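Putative chorismate mutase (Yersinia pestis biovar Microtus str. 91001, PDB 2GBB) catalyses the Claisen rearrangement of chorismate to prephenate, as a secreted, all-helical chorismate mutase. Local coordinates at residues A[121-126]-A[148-153]; A[4-9]-A[112-117]; A[77-82]-A[134-139]. All coordinates share one frame; numbering follows the deposited sequence.

Contact 1. Residues A[121-126]-A[148-153]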
loop_
_atom_site.group_PDB
_atom_site.type_symbol
_atom_site.label_atom_id
_atom_site.label_comp_id
_atom_site.label_asym_id
_atom_site.label_seq_id
_atom_site.Cartn_x
_atom_site.Cartn_y
_atom_site.Cartn_z
ATOM N N ALA A 121 -19.496 -23.142 -19.288
ATOM C CA ALA A 121 -19.690 -22.192 -20.388
ATOM C C ALA A 121 -20.722 -21.109 -20.046
ATOM O O ALA A 121 -20.614 -19.976 -20.511
ATOM C CB ALA A 121 -20.102 -22.932 -21.663
ATOM N N GLU A 122 -21.720 -21.448 -19.236
ATOM C CA GLU A 122 -22.721 -20.458 -18.828
ATOM C C GLU A 122 -22.159 -19.546 -17.737
ATOM O O GLU A 122 -22.679 -18.448 -17.490
ATOM C CB GLU A 122 -23.998 -21.134 -18.324
ATOM C CG GLU A 122 -24.870 -21.796 -19.375
ATOM C CD GLU A 122 -25.854 -22.779 -18.742
ATOM O OE1 GLU A 122 -25.423 -23.901 -18.389
ATOM O OE2 GLU A 122 -27.050 -22.423 -18.584
HETATM N N MSE A 123 -21.094 -20.001 -17.085
HETATM C CA MSE A 123 -20.524 -19.259 -15.966
HETATM C C MSE A 123 -19.543 -18.200 -16.449
HETATM O O MSE A 123 -19.107 -18.230 -17.607
HETATM C CB MSE A 123 -19.859 -20.202 -14.958
HETATM C CG MSE A 123 -20.824 -21.157 -14.256
HETATM SE SE MSE A 123 -19.885 -22.489 -13.169
HETATM C CE MSE A 123 -19.417 -21.346 -11.583
ATOM N N GLY A 124 -19.202 -17.269 -15.556
ATOM C CA GLY A 124 -18.340 -16.138 -15.881
ATOM C C GLY A 124 -17.027 -16.587 -16.489
ATOM O O GLY A 124 -16.415 -17.556 -16.018
ATOM N N ASP A 125 -16.628 -15.901 -17.560
ATOM C CA ASP A 125 -15.311 -16.079 -18.163
ATOM C C ASP A 125 -14.354 -14.930 -17.811
ATOM O O ASP A 125 -14.747 -13.930 -17.191
ATOM C CB ASP A 125 -15.398 -16.302 -19.683
ATOM C CG ASP A 125 -15.496 -15.012 -20.464
ATOM O OD1 ASP A 125 -16.450 -14.221 -20.248
ATOM O OD2 ASP A 125 -14.614 -14.801 -21.320
ATOM N N LYS A 126 -13.095 -15.099 -18.215
ATOM C CA LYS A 126 -12.003 -14.228 -17.798
ATOM C C LYS A 126 -12.331 -12.755 -18.034
ATOM O O LYS A 126 -12.045 -11.919 -17.195
ATOM C CB LYS A 126 -10.707 -14.660 -18.488
ATOM C CG LYS A 126 -9.423 -14.079 -17.911
ATOM C CD LYS A 126 -8.255 -14.990 -18.266
ATOM C CE LYS A 126 -6.972 -14.201 -18.473
ATOM N NZ LYS A 126 -5.774 -14.955 -17.955
ATOM N N SER A 148 -8.855 -17.181 -11.568
ATOM C CA SER A 148 -8.321 -18.487 -11.746
ATOM C C SER A 148 -8.633 -19.401 -10.549
ATOM O O SER A 148 -8.858 -20.607 -10.735
ATOM C CB SER A 148 -6.853 -18.431 -12.138
ATOM O OG SER A 148 -6.072 -17.979 -11.061
ATOM N N THR A 149 -8.688 -18.851 -9.330
ATOM C CA THR A 149 -9.005 -19.691 -8.142
ATOM C C THR A 149 -10.493 -20.044 -8.074
ATOM O O THR A 149 -10.903 -21.099 -7.570
ATOM C CB THR A 149 -8.577 -18.992 -6.819
ATOM O OG1 THR A 149 -9.078 -17.665 -6.839
ATOM C CG2 THR A 149 -7.062 -18.867 -6.724
ATOM N N PHE A 150 -11.308 -19.120 -8.529
ATOM C CA PHE A 150 -12.751 -19.318 -8.623
ATOM C C PHE A 150 -13.069 -20.610 -9.408
ATOM O O PHE A 150 -13.941 -21.410 -9.030
ATOM C CB PHE A 150 -13.347 -18.064 -9.271
ATOM C CG PHE A 150 -14.657 -18.270 -9.950
ATOM C CD1 PHE A 150 -15.845 -18.242 -9.228
ATOM C CD2 PHE A 150 -14.710 -18.416 -11.354
ATOM C CE1 PHE A 150 -17.095 -18.424 -9.883
ATOM C CE2 PHE A 150 -15.937 -18.575 -12.008
ATOM C CZ PHE A 150 -17.135 -18.586 -11.252
ATOM N N ASN A 151 -12.314 -20.817 -10.476
ATOM C CA ASN A 151 -12.454 -22.018 -11.300
ATOM C C ASN A 151 -11.916 -23.287 -10.680
ATOM O O ASN A 151 -12.159 -24.397 -11.200
ATOM C CB ASN A 151 -11.821 -21.778 -12.686
ATOM C CG ASN A 151 -12.718 -20.911 -13.577
ATOM O OD1 ASN A 151 -13.935 -21.097 -13.597
ATOM N ND2 ASN A 151 -12.132 -19.957 -14.281
ATOM N N GLN A 152 -11.198 -23.127 -9.567
ATOM C CA GLN A 152 -10.661 -24.269 -8.802
ATOM C C GLN A 152 -11.680 -24.776 -7.787
ATOM O O GLN A 152 -11.529 -25.890 -7.275
ATOM C CB GLN A 152 -9.342 -23.898 -8.090
ATOM C CG GLN A 152 -8.156 -23.612 -9.035
ATOM C CD GLN A 152 -7.869 -24.760 -9.953
ATOM O OE1 GLN A 152 -7.767 -24.591 -11.181
ATOM N NE2 GLN A 152 -7.758 -25.956 -9.381
ATOM N N VAL A 153 -12.727 -23.990 -7.516
ATOM C CA VAL A 153 -13.730 -24.409 -6.542
ATOM C C VAL A 153 -14.613 -25.555 -7.088
ATOM O O VAL A 153 -15.193 -25.426 -8.169
ATOM C CB VAL A 153 -14.689 -23.245 -6.129
ATOM C CG1 VAL A 153 -15.725 -23.737 -5.107
ATOM C CG2 VAL A 153 -13.927 -22.007 -5.635
#
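M123 and G124 pass F150 with their backbones well separated, the closest alpha carbons being G124 CA and N151 CA at 9.5 Å, so side chains have to bridge most of the space. Residue 123 is a selenomethionine in this model, and it does so with its terminal methyl: M123 CE lies 3.6 Å from F150 CZ, at the far end of the ring. A bend at chi3 (77°) turns that methyl off the line of the otherwise extended chain, and it meets the phenyl obliquely. The ring gets there because F150 CG stands anti to the backbone N (chi1 156°), sending the aromatic group out from the C-terminal part of helix 140-150 toward the loop 121-126. A looser touch comes from the backbone, where G124 O sits 4.2 Å from F150 CE2.

F150 is buried, and the walls around it come from several parts of the fold: F129 of helix 126-132 meets its ring with the planes at about 45°, while I111 of helix 93-117 and T6 also pack on it. F150 to V153 form a type I turn. On the loop side, D125 sits at the N-cap of helix 126-132, its OD1 making a weak bond to H128 N.

With no hydrogen bond between the two segments, the loop is held against F150 by apolar and van der Waals contact, a grip that depends on fit more than on direction.

Contact 2. Residues A[4-9]-A[112-117]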
loop_
_atom_site.group_PDB
_atom_site.type_symbol
_atom_site.label_atom_id
_atom_site.label_comp_id
_atom_site.label_asym_id
_atom_site.label_seq_id
_atom_site.Cartn_x
_atom_site.Cartn_y
_atom_site.Cartn_z
ATOM N N GLY A 4 -23.408 -17.124 -14.307
ATOM C CA GLY A 4 -22.619 -15.885 -14.468
ATOM C C GLY A 4 -22.942 -14.786 -13.469
ATOM O O GLY A 4 -22.724 -13.598 -13.740
ATOM N N GLN A 5 -23.455 -15.159 -12.302
ATOM C CA GLN A 5 -23.815 -14.157 -11.302
ATOM C C GLN A 5 -22.881 -14.038 -10.062
ATOM O O GLN A 5 -23.237 -13.396 -9.086
ATOM C CB GLN A 5 -25.285 -14.326 -10.881
ATOM C CG GLN A 5 -26.345 -14.097 -12.001
ATOM C CD GLN A 5 -26.024 -12.931 -12.964
ATOM O OE1 GLN A 5 -25.706 -11.790 -12.552
ATOM N NE2 GLN A 5 -26.116 -13.220 -14.258
ATOM N N THR A 6 -21.678 -14.623 -10.122
ATOM C CA THR A 6 -20.761 -14.599 -8.972
ATOM C C THR A 6 -19.947 -13.310 -8.896
ATOM O O THR A 6 -19.834 -12.702 -7.832
ATOM C CB THR A 6 -19.807 -15.833 -8.954
ATOM O OG1 THR A 6 -20.590 -17.029 -8.967
ATOM C CG2 THR A 6 -18.958 -15.841 -7.661
ATOM N N ALA A 7 -19.385 -12.898 -10.029
ATOM C CA ALA A 7 -18.542 -11.704 -10.081
ATOM C C ALA A 7 -19.123 -10.451 -9.441
ATOM O O ALA A 7 -18.373 -9.730 -8.783
ATOM C CB ALA A 7 -18.110 -11.414 -11.498
ATOM N N PRO A 8 -20.434 -10.150 -9.655
ATOM C CA PRO A 8 -21.056 -8.982 -9.011
ATOM C C PRO A 8 -20.928 -9.014 -7.490
ATOM O O PRO A 8 -20.711 -7.972 -6.838
ATOM C CB PRO A 8 -22.526 -9.091 -9.437
ATOM C CG PRO A 8 -22.494 -9.802 -10.797
ATOM C CD PRO A 8 -21.374 -10.830 -10.580
ATOM N N LEU A 9 -21.020 -10.207 -6.930
ATOM C CA LEU A 9 -20.865 -10.413 -5.483
ATOM C C LEU A 9 -19.435 -10.204 -5.026
ATOM O O LEU A 9 -19.202 -9.571 -3.999
ATOM C CB LEU A 9 -21.392 -11.802 -5.073
ATOM C CG LEU A 9 -22.854 -12.069 -5.518
ATOM C CD1 LEU A 9 -23.210 -13.550 -5.626
ATOM C CD2 LEU A 9 -23.836 -11.371 -4.574
ATOM N N ALA A 112 -21.898 -22.517 -5.505
ATOM C CA ALA A 112 -22.455 -23.857 -5.311
ATOM C C ALA A 112 -23.639 -24.053 -6.257
ATOM O O ALA A 112 -23.662 -24.995 -7.031
ATOM C CB ALA A 112 -22.902 -24.064 -3.848
ATOM N N GLU A 113 -24.618 -23.151 -6.194
ATOM C CA GLU A 113 -25.735 -23.154 -7.141
ATOM C C GLU A 113 -25.244 -23.328 -8.608
ATOM O O GLU A 113 -25.656 -24.274 -9.321
ATOM C CB GLU A 113 -26.576 -21.879 -6.960
ATOM C CG GLU A 113 -27.981 -21.910 -7.618
ATOM C CD GLU A 113 -28.079 -21.043 -8.910
ATOM O OE1 GLU A 113 -27.180 -21.139 -9.776
ATOM O OE2 GLU A 113 -29.072 -20.268 -9.061
ATOM N N GLU A 114 -24.348 -22.452 -9.052
ATOM C CA GLU A 114 -23.893 -22.489 -10.434
ATOM C C GLU A 114 -23.237 -23.798 -10.828
ATOM O O GLU A 114 -23.436 -24.302 -11.930
ATOM C CB GLU A 114 -22.962 -21.311 -10.732
ATOM C CG GLU A 114 -23.716 -19.966 -10.638
ATOM C CD GLU A 114 -23.060 -18.841 -11.417
ATOM O OE1 GLU A 114 -22.239 -19.123 -12.320
ATOM O OE2 GLU A 114 -23.366 -17.667 -11.127
ATOM N N LEU A 115 -22.407 -24.312 -9.932
ATOM C CA LEU A 115 -21.691 -25.568 -10.125
ATOM C C LEU A 115 -22.661 -26.735 -10.288
ATOM O O LEU A 115 -22.372 -27.671 -11.053
ATOM C CB LEU A 115 -20.780 -25.841 -8.923
ATOM C CG LEU A 115 -19.254 -25.745 -9.044
ATOM C CD1 LEU A 115 -18.707 -24.955 -10.252
ATOM C CD2 LEU A 115 -18.612 -25.350 -7.700
ATOM N N LYS A 116 -23.765 -26.694 -9.537
ATOM C CA LYS A 116 -24.836 -27.705 -9.634
ATOM C C LYS A 116 -25.628 -27.576 -10.953
ATOM O O LYS A 116 -25.816 -28.554 -11.671
ATOM C CB LYS A 116 -25.783 -27.607 -8.423
ATOM C CG LYS A 116 -25.108 -27.956 -7.106
ATOM C CD LYS A 116 -25.812 -27.374 -5.842
ATOM C CE LYS A 116 -25.159 -27.968 -4.599
ATOM N NZ LYS A 116 -25.685 -27.479 -3.275
ATOM N N THR A 117 -26.027 -26.351 -11.280
ATOM C CA THR A 117 -27.008 -26.061 -12.332
ATOM C C THR A 117 -26.440 -25.663 -13.704
ATOM O O THR A 117 -27.135 -25.766 -14.713
ATOM C CB THR A 117 -27.973 -24.952 -11.828
ATOM O OG1 THR A 117 -28.686 -25.429 -10.679
ATOM C CG2 THR A 117 -28.987 -24.535 -12.905
#
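The carboxylate of E114 accepts two backbone N-H groups in a row, those of G4 and Q5. The shorter bond runs from Q5 N to E114 OE2 at 2.8 Å; it arrives on the syn side, only 16° out of the carboxylate plane. G4 N reaches E114 OE1 at 3.1 Å with an N-H...O angle of 161°, but it comes from above, 44° out of that plane. Both oxygens are thus engaged by the two amides. Q110 NE2, one turn earlier on helix 93-117, also donates to the carboxylate, so OE2 is met by both Q5 N and Q110 NE2. T6 OG1 stands nearby, 3.6 Å from E114 OE2, and Q5 CB brushes the same oxygen.

E114 gets there as an extended arm: beyond CG the chain runs straight out from helix 93-117 (chi2 -157°). In this all-helical chorismate mutase fold, that arm fixes the N-terminal residues leading into helix 7-14 to a helix about a hundred residues further on. G4 has a positive phi of 80°, part of the bend that presents two successive amides to one acid.

Further out, M123 packs against the E114 side chain. T6 leans on Q110 and I111 of helix 93-117, while A7 touches F129 and T132 of helix 126-132.

Contact 3. Residues A[77-82]-A[134-139]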
loop_
_atom_site.group_PDB
_atom_site.type_symbol
_atom_site.label_atom_id
_atom_site.label_comp_id
_atom_site.label_asym_id
_atom_site.label_seq_id
_atom_site.Cartn_x
_atom_site.Cartn_y
_atom_site.Cartn_z
ATOM N N ARG A 77 -3.589 3.178 1.642
ATOM C CA ARG A 77 -2.682 3.715 2.696
ATOM C C ARG A 77 -1.640 4.653 2.025
ATOM O O ARG A 77 -1.359 5.747 2.506
ATOM C CB ARG A 77 -1.934 2.603 3.449
ATOM C CG ARG A 77 -2.652 1.825 4.480
ATOM C CD ARG A 77 -3.144 2.663 5.673
ATOM N NE ARG A 77 -2.241 2.880 6.806
ATOM C CZ ARG A 77 -1.924 1.978 7.723
ATOM N NH1 ARG A 77 -2.370 0.746 7.620
ATOM N NH2 ARG A 77 -1.114 2.289 8.716
ATOM N N ALA A 78 -1.094 4.210 0.903
ATOM C CA ALA A 78 -0.079 4.977 0.167
ATOM C C ALA A 78 -0.618 6.361 -0.241
ATOM O O ALA A 78 -0.031 7.420 0.091
ATOM C CB ALA A 78 0.386 4.169 -1.042
ATOM N N ASP A 79 -1.797 6.365 -0.860
ATOM C CA ASP A 79 -2.421 7.590 -1.390
ATOM C C ASP A 79 -2.740 8.634 -0.339
ATOM O O ASP A 79 -2.510 9.836 -0.557
ATOM C CB ASP A 79 -3.711 7.250 -2.142
ATOM C CG ASP A 79 -3.450 6.677 -3.528
ATOM O OD1 ASP A 79 -2.288 6.577 -3.959
ATOM O OD2 ASP A 79 -4.425 6.296 -4.199
ATOM N N TRP A 80 -3.237 8.182 0.814
ATOM C CA TRP A 80 -3.660 9.103 1.828
ATOM C C TRP A 80 -2.499 9.811 2.477
ATOM O O TRP A 80 -2.707 10.874 3.032
ATOM C CB TRP A 80 -4.467 8.403 2.892
ATOM C CG TRP A 80 -5.807 7.951 2.418
ATOM C CD1 TRP A 80 -6.644 8.583 1.509
ATOM C CD2 TRP A 80 -6.509 6.796 2.883
ATOM N NE1 TRP A 80 -7.828 7.862 1.390
ATOM C CE2 TRP A 80 -7.765 6.764 2.215
ATOM C CE3 TRP A 80 -6.202 5.786 3.813
ATOM C CZ2 TRP A 80 -8.696 5.748 2.424
ATOM C CZ3 TRP A 80 -7.148 4.776 4.026
ATOM C CH2 TRP A 80 -8.366 4.780 3.338
ATOM N N LEU A 81 -1.291 9.242 2.413
ATOM C CA LEU A 81 -0.086 9.890 2.955
ATOM C C LEU A 81 0.181 11.266 2.333
ATOM O O LEU A 81 0.595 12.237 3.035
ATOM C CB LEU A 81 1.150 8.986 2.859
ATOM C CG LEU A 81 1.159 7.715 3.742
ATOM C CD1 LEU A 81 2.272 6.818 3.290
ATOM C CD2 LEU A 81 1.276 7.980 5.246
ATOM N N SER A 82 -0.064 11.377 1.029
ATOM C CA SER A 82 0.130 12.679 0.386
ATOM C C SER A 82 -1.206 13.338 0.091
ATOM O O SER A 82 -1.231 14.554 -0.132
ATOM C CB SER A 82 0.932 12.566 -0.920
ATOM O OG SER A 82 0.106 11.931 -1.909
ATOM N N ARG A 134 -14.433 -4.225 -10.976
ATOM C CA ARG A 134 -13.657 -2.999 -11.102
ATOM C C ARG A 134 -13.846 -2.138 -9.848
ATOM O O ARG A 134 -14.970 -1.827 -9.459
ATOM C CB ARG A 134 -14.011 -2.197 -12.384
ATOM C CG ARG A 134 -15.320 -2.509 -13.120
ATOM C CD ARG A 134 -15.434 -1.683 -14.468
ATOM N NE ARG A 134 -15.401 -0.211 -14.280
ATOM C CZ ARG A 134 -14.378 0.587 -14.622
ATOM N NH1 ARG A 134 -13.288 0.084 -15.208
ATOM N NH2 ARG A 134 -14.437 1.903 -14.382
ATOM N N GLN A 135 -12.746 -1.807 -9.190
ATOM C CA GLN A 135 -12.769 -0.910 -8.032
ATOM C C GLN A 135 -11.517 -0.036 -8.154
ATOM O O GLN A 135 -10.501 -0.448 -8.727
ATOM C CB GLN A 135 -12.704 -1.649 -6.669
ATOM C CG GLN A 135 -13.858 -2.584 -6.224
ATOM C CD GLN A 135 -15.181 -1.865 -5.955
ATOM O OE1 GLN A 135 -15.226 -0.740 -5.410
ATOM N NE2 GLN A 135 -16.280 -2.519 -6.340
ATOM N N HIS A 136 -11.603 1.179 -7.618
ATOM C CA HIS A 136 -10.429 1.998 -7.443
ATOM C C HIS A 136 -9.361 1.171 -6.685
ATOM O O HIS A 136 -9.677 0.410 -5.760
ATOM C CB HIS A 136 -10.792 3.277 -6.696
ATOM C CG HIS A 136 -9.675 4.273 -6.630
ATOM N ND1 HIS A 136 -9.044 4.765 -7.757
ATOM C CD2 HIS A 136 -9.077 4.866 -5.572
ATOM C CE1 HIS A 136 -8.104 5.619 -7.389
ATOM N NE2 HIS A 136 -8.102 5.697 -6.069
ATOM N N ASN A 137 -8.110 1.270 -7.137
ATOM C CA ASN A 137 -6.991 0.593 -6.464
ATOM C C ASN A 137 -6.929 -0.918 -6.614
ATOM O O ASN A 137 -6.199 -1.587 -5.915
ATOM C CB ASN A 137 -6.974 1.001 -5.005
ATOM C CG ASN A 137 -6.404 2.364 -4.809
ATOM O OD1 ASN A 137 -5.739 2.854 -5.824
ATOM N ND2 ASN A 137 -6.523 2.971 -3.737
ATOM N N LEU A 138 -7.669 -1.464 -7.563
ATOM C CA LEU A 138 -7.648 -2.896 -7.817
ATOM C C LEU A 138 -7.167 -3.146 -9.242
ATOM O O LEU A 138 -7.748 -2.618 -10.186
ATOM C CB LEU A 138 -9.074 -3.409 -7.703
ATOM C CG LEU A 138 -9.429 -4.827 -7.251
ATOM C CD1 LEU A 138 -10.455 -5.375 -8.190
ATOM C CD2 LEU A 138 -8.277 -5.765 -7.015
ATOM N N THR A 139 -6.160 -3.981 -9.439
ATOM C CA THR A 139 -5.656 -4.143 -10.797
ATOM C C THR A 139 -6.224 -5.403 -11.468
ATOM O O THR A 139 -6.841 -6.256 -10.829
ATOM C CB THR A 139 -4.106 -4.196 -10.882
ATOM O OG1 THR A 139 -3.640 -5.402 -10.287
ATOM C CG2 THR A 139 -3.411 -2.954 -10.223
#
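The carboxylate of D79 is shared between two subunits: OD1 forms a salt bridge with NH2 of R75 of the second subunit, while OD2 approaches N137 and H136 of its own chain. R75 of the second subunit is the strong polar partner of D79; the approach within the chain is looser. D79 OD2 is 4.0 Å from both N137 ND2 and N137 OD1. The two side chains point at each other from opposite directions, with the carboxylate and amide planes turned 55° apart. H136 NE2 lies 4.2 Å from D79 OD2, the oxygen coming at the imidazole obliquely. No hydrogen bond joins the segments, so what remains is a loose polar meeting at the surface. Were H136 protonated, it would probably add a mild attraction to the acid.

The loop arranges its own two side chains. Q135 to L138 form a type II turn, with N137 at its third position in a positive-phi conformation (phi 72°), and both side chains, H136 and N137, start out toward helix 55-82. N137 OD1 lies 3.7 Å above the plane of the imidazole, displaced toward the rim. The H136 side chain also comes within about 3 Å of a bound sulfate ion, probably from the crystallisation liquor.

The substrate site is close by: nearest atoms of the N137 and I72 side chains are about 4 Å apart, and I72 is probably one of the substrate-binding residues. Segment 134-139 links helix 126-132 to helix 140-150, which T139 N-caps, and packs along helix 55-82, with L138 on A68 and I72 and N137 on Y76. Segment 77-82 meets the second subunit, while W80 lies on helix 17-26.

Contacts 1 and 2 are neighbours, their centres 9 Å apart, and they touch: V153 O is 3.5 Å from L115 CD2. Both rest on the C-terminal part of helix 93-117, where the start of the chain and the loop 121-126 gather. C3 and C118, expected to form a disulfide, flank the same region. Contact 3 is centred 27 Å and 29 Å from contacts 1 and 2, with nearest atoms about 10 Å and 7 Å away. In sequence contact 2 closes before contact 1 opens, while contact 3 crosses both. Helices 55-82 and 93-117, carrying contacts 3 and 2, follow each other; helix 140-150 starts just after contact 3, and its C-terminal part enters contact 1.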